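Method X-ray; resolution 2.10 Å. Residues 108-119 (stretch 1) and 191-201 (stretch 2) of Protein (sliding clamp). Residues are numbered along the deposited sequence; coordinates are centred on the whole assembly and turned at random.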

# COMPACT_ATOMS: atom_id res chain seq x y z
N GLN A 108 -14.04 -34.60 -15.02
CA GLN A 108 -14.70 -34.77 -16.31
C GLN A 108 -16.10 -34.21 -16.09
O GLN A 108 -16.96 -34.88 -15.51
N PHE A 109 -16.30 -32.97 -16.52
CA PHE A 109 -17.58 -32.29 -16.34
C PHE A 109 -18.71 -32.87 -17.19
O PHE A 109 -18.55 -33.09 -18.39
N PRO A 110 -19.87 -33.13 -16.57
CA PRO A 110 -21.01 -33.68 -17.31
C PRO A 110 -21.53 -32.77 -18.42
O PRO A 110 -21.15 -31.60 -18.50
N VAL A 111 -22.40 -33.30 -19.28
CA VAL A 111 -22.97 -32.51 -20.36
C VAL A 111 -23.81 -31.40 -19.72
O VAL A 111 -24.64 -31.66 -18.84
N ALA A 112 -23.60 -30.17 -20.17
CA ALA A 112 -24.30 -29.02 -19.62
C ALA A 112 -25.81 -29.01 -19.79
O ALA A 112 -26.34 -29.46 -20.80
N SER A 113 -26.50 -28.48 -18.78
CA SER A 113 -27.94 -28.38 -18.81
C SER A 113 -28.27 -27.09 -19.55
O SER A 113 -29.27 -27.02 -20.27
N VAL A 114 -27.43 -26.08 -19.37
CA VAL A 114 -27.60 -24.79 -20.04
C VAL A 114 -26.24 -24.14 -20.22
O VAL A 114 -25.36 -24.27 -19.36
N ILE A 115 -26.06 -23.42 -21.32
CA ILE A 115 -24.80 -22.74 -21.59
C ILE A 115 -25.00 -21.25 -21.75
O ILE A 115 -25.93 -20.81 -22.43
N THR A 116 -24.13 -20.46 -21.12
CA THR A 116 -24.18 -19.01 -21.25
C THR A 116 -22.74 -18.53 -21.27
O THR A 116 -21.83 -19.33 -21.46
N GLU A 117 -22.53 -17.23 -21.07
CA GLU A 117 -21.18 -16.69 -21.07
C GLU A 117 -21.10 -15.32 -20.44
O GLU A 117 -22.08 -14.58 -20.41
N ILE A 118 -19.93 -14.98 -19.93
CA ILE A 118 -19.71 -13.69 -19.30
C ILE A 118 -18.45 -13.06 -19.89
O ILE A 118 -17.42 -13.73 -20.02
N LYS A 119 -18.54 -11.79 -20.27
CA LYS A 119 -17.42 -11.07 -20.86
C LYS A 119 -16.48 -10.58 -19.77
O LYS A 119 -16.88 -10.45 -18.61
N PRO A 191 -9.20 -12.72 -14.47
CA PRO A 191 -9.86 -11.94 -15.53
C PRO A 191 -9.85 -12.56 -16.93
O PRO A 191 -8.88 -13.16 -17.34
N GLY A 192 -10.97 -12.41 -17.64
CA GLY A 192 -11.09 -12.96 -18.98
C GLY A 192 -12.53 -13.21 -19.41
O GLY A 192 -13.47 -12.94 -18.65
N ASN A 193 -12.70 -13.72 -20.63
CA ASN A 193 -14.01 -14.05 -21.18
C ASN A 193 -14.26 -15.53 -20.92
O ASN A 193 -13.39 -16.37 -21.17
N TYR A 194 -15.45 -15.87 -20.44
CA TYR A 194 -15.74 -17.26 -20.14
C TYR A 194 -17.04 -17.81 -20.69
O TYR A 194 -18.05 -17.12 -20.75
N LYS A 195 -16.98 -19.07 -21.10
CA LYS A 195 -18.16 -19.79 -21.56
C LYS A 195 -18.64 -20.40 -20.24
O LYS A 195 -17.87 -21.05 -19.54
N VAL A 196 -19.90 -20.17 -19.89
CA VAL A 196 -20.44 -20.69 -18.64
C VAL A 196 -21.39 -21.86 -18.84
O VAL A 196 -22.45 -21.71 -19.42
N MET A 197 -20.99 -23.02 -18.34
CA MET A 197 -21.81 -24.22 -18.48
C MET A 197 -22.38 -24.65 -17.13
O MET A 197 -21.64 -24.98 -16.19
N LEU A 198 -23.71 -24.63 -17.04
CA LEU A 198 -24.41 -24.98 -15.81
C LEU A 198 -25.03 -26.37 -15.87
O LEU A 198 -25.63 -26.75 -16.88
N TRP A 199 -24.89 -27.13 -14.79
CA TRP A 199 -25.41 -28.49 -14.75
C TRP A 199 -26.15 -28.84 -13.48
O TRP A 199 -25.70 -28.55 -12.37
N GLY A 200 -27.29 -29.49 -13.66
CA GLY A 200 -28.11 -29.90 -12.53
C GLY A 200 -28.72 -31.26 -12.79
O GLY A 200 -29.29 -31.50 -13.85
N ALA A 201 -28.58 -32.16 -11.82
CA ALA A 201 -29.14 -33.51 -11.92
C ALA A 201 -29.57 -33.88 -10.52
O ALA A 201 -28.79 -34.41 -9.73

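Residues 114-118 and 194-201 form neighbouring antiparallel strands of one chain, and the contact buries 840 Å² in all. Three residues of the second stretch cover the most surface: Trp-199, Val-196 and Leu-198. The backbone ladder sets their positions. Val-114, Thr-116 and Ile-118 are hydrogen-bonded pairs with Leu-198, Val-196 and Tyr-194, and the side chains of these six residues share one face of the sheet. Ile-115, Glu-117, Lys-195 and Met-197 lie on the other face.

Trp-199 has the largest contact. Its chi1 is t (170°) and chi2 is 73°, and its CA-to-CB bond points sideways. The residues before the first strand supply most of its contacts. The CA-to-CB bond of Pro-110 points toward the second stretch, and its CG lies over one face of the indole. Its CG is 3.3 Å from Trp-199 CD2. Pro-110 CG sits 3.5 Å from the centroid of the Trp-199 five-membered ring, 18° off the normal, which makes a CH-pi contact. The proline ring is C-gamma endo. Phe-109 (chi1 t, chi2 76°) starts sideways, but its end comes nearer. Its CZ lies 3.8 Å from Trp-199 CB, and its CE2 is 4.2 Å from Met-197 CB. The backbone of Val-111 also reaches the indole, with Val-111 O 3.5 Å from Trp-199 CD1; the CA-to-CB bond of Val-111 points away.

Ser-113 supplies the side-chain hydrogen bond of the interface. Its chi1 is m (-56°) and its CB points toward the other stretch. Gly-200 N donates to Ser-113 OG at 3.1 Å. The hydroxyl therefore extends the pairing past the last bridge. Ser-113 OG also lies 3.6 Å from Trp-199 CD1.

Val-196, chi1 t, packs in the buried layer. Its CB is 3.3 Å from Thr-116 CG2, a tight contact. Thr-116 is also t (180°), and its OG1 is hydrogen-bonded elsewhere in the structure. Val-196 CG2 reaches Ile-118 CG2 at 4.1 Å. Ile-118 (t, t) touches Tyr-194 CB through the same CG2 at 4.0 Å. The ends of Ile-118 and Tyr-194 lead away from the contact. Tyr-194 has chi1 m, and its OH is hydrogen-bonded outside the two stretches.

Leu-198 (m, t) covers as much area as Val-196. Leu-198 CB lies 3.8 Å from Val-114 O, on the same face as Val-114 and Thr-116. Its main chain is fully engaged here. Leu-198 N donates to Val-114 O at 2.9 Å. Leu-198 O accepts from both Ser-113 N at 2.7 Å and Val-114 N at 3.1 Å.

On the opposite face the packing is more open. Met-197 (m, t, m) meets Ala-112 CB with its CB at 3.8 Å, and its CG lies 4.1 Å from Ile-115 CG1. Ile-115 (m, t) also places CG2 4.0 Å from Lys-195 CG. Glu-117 and Lys-195 are exposed neighbours; Glu-117 OE1 and Lys-195 NZ are 8.9 Å apart, so there is no salt bridge. At the far end, Asn-193 OD1 approaches Lys-119 CA at 3.4 Å.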

# COMPACT_ATOMS: atom_id res chain seq x y z
CB GLN A 108 -14.75 -36.26 -16.69
CG GLN A 108 -14.07 -36.58 -18.02
CD GLN A 108 -12.63 -36.08 -18.10
OE1 GLN A 108 -11.79 -36.42 -17.27
NE2 GLN A 108 -12.35 -35.26 -19.12
CB PHE A 109 -17.42 -30.80 -16.65
CG PHE A 109 -18.55 -29.95 -16.15
CD1 PHE A 109 -18.65 -29.62 -14.80
CD2 PHE A 109 -19.53 -29.48 -17.02
CE1 PHE A 109 -19.70 -28.84 -14.32
CE2 PHE A 109 -20.59 -28.70 -16.56
CZ PHE A 109 -20.68 -28.38 -15.21
CB PRO A 110 -22.05 -33.91 -16.21
CG PRO A 110 -21.69 -32.87 -15.18
CD PRO A 110 -20.20 -32.99 -15.14
CB VAL A 111 -23.84 -33.37 -21.29
CG1 VAL A 111 -24.87 -34.15 -20.47
CG2 VAL A 111 -24.53 -32.49 -22.33
CB ALA A 112 -23.70 -27.73 -20.18
CB SER A 113 -28.50 -28.32 -17.38
OG SER A 113 -28.07 -29.43 -16.62
CB VAL A 114 -28.43 -23.79 -19.21
CG1 VAL A 114 -29.24 -22.90 -20.15
CG2 VAL A 114 -29.30 -24.51 -18.22
CB ILE A 115 -24.13 -23.27 -22.88
CG1 ILE A 115 -23.79 -24.76 -22.74
CG2 ILE A 115 -22.88 -22.46 -23.18
CD1 ILE A 115 -23.20 -25.38 -24.01
CB THR A 116 -24.95 -18.33 -20.07
OG1 THR A 116 -24.96 -16.91 -20.25
CG2 THR A 116 -24.30 -18.66 -18.73
CB GLU A 117 -20.65 -16.63 -22.51
CG GLU A 117 -21.25 -15.53 -23.37
CD GLU A 117 -20.73 -15.59 -24.80
OE1 GLU A 117 -19.51 -15.81 -24.98
OE2 GLU A 117 -21.53 -15.41 -25.75
CB ILE A 118 -19.57 -13.85 -17.77
CG1 ILE A 118 -19.41 -12.49 -17.10
CG2 ILE A 118 -18.42 -14.79 -17.45
CD1 ILE A 118 -19.67 -12.52 -15.60
CB LYS A 119 -17.92 -9.88 -21.67
CG LYS A 119 -18.89 -10.23 -22.79
CD LYS A 119 -19.39 -8.97 -23.49
CE LYS A 119 -20.29 -9.29 -24.67
NZ LYS A 119 -19.58 -10.13 -25.68
CB PRO A 191 -9.13 -10.60 -15.48
CG PRO A 191 -7.79 -10.95 -14.90
CD PRO A 191 -8.17 -11.91 -13.80
CB ASN A 193 -14.04 -13.79 -22.69
CG ASN A 193 -13.79 -12.34 -23.04
OD1 ASN A 193 -14.58 -11.46 -22.70
ND2 ASN A 193 -12.69 -12.08 -23.73
CB TYR A 194 -15.75 -17.48 -18.63
CG TYR A 194 -14.43 -17.24 -17.96
CD1 TYR A 194 -13.98 -15.94 -17.68
CD2 TYR A 194 -13.59 -18.31 -17.63
CE1 TYR A 194 -12.73 -15.72 -17.09
CE2 TYR A 194 -12.35 -18.10 -17.04
CZ TYR A 194 -11.93 -16.81 -16.78
OH TYR A 194 -10.69 -16.62 -16.21
CB LYS A 195 -17.76 -20.90 -22.53
CG LYS A 195 -18.92 -21.83 -22.90
CD LYS A 195 -18.63 -22.64 -24.16
CE LYS A 195 -17.43 -23.56 -23.98
NZ LYS A 195 -17.15 -24.35 -25.22
CB VAL A 196 -21.20 -19.59 -17.88
CG1 VAL A 196 -21.71 -20.12 -16.54
CG2 VAL A 196 -20.30 -18.38 -17.69
CB MET A 197 -20.97 -25.34 -19.08
CG MET A 197 -20.38 -24.94 -20.42
SD MET A 197 -19.19 -26.11 -21.01
CE MET A 197 -17.70 -25.53 -20.17
CB LEU A 198 -25.48 -23.93 -15.54
CG LEU A 198 -24.93 -22.50 -15.58
CD1 LEU A 198 -26.07 -21.50 -15.62
CD2 LEU A 198 -24.05 -22.26 -14.37
CB TRP A 199 -24.27 -29.49 -14.91
CG TRP A 199 -24.69 -30.90 -14.65
CD1 TRP A 199 -25.47 -31.68 -15.45
CD2 TRP A 199 -24.33 -31.70 -13.52
NE1 TRP A 199 -25.60 -32.93 -14.90
CE2 TRP A 199 -24.91 -32.97 -13.71
CE3 TRP A 199 -23.56 -31.48 -12.37
CZ2 TRP A 199 -24.75 -34.02 -12.80
CZ3 TRP A 199 -23.40 -32.52 -11.46
CH2 TRP A 199 -23.99 -33.77 -11.68
CB ALA A 201 -28.08 -34.49 -12.42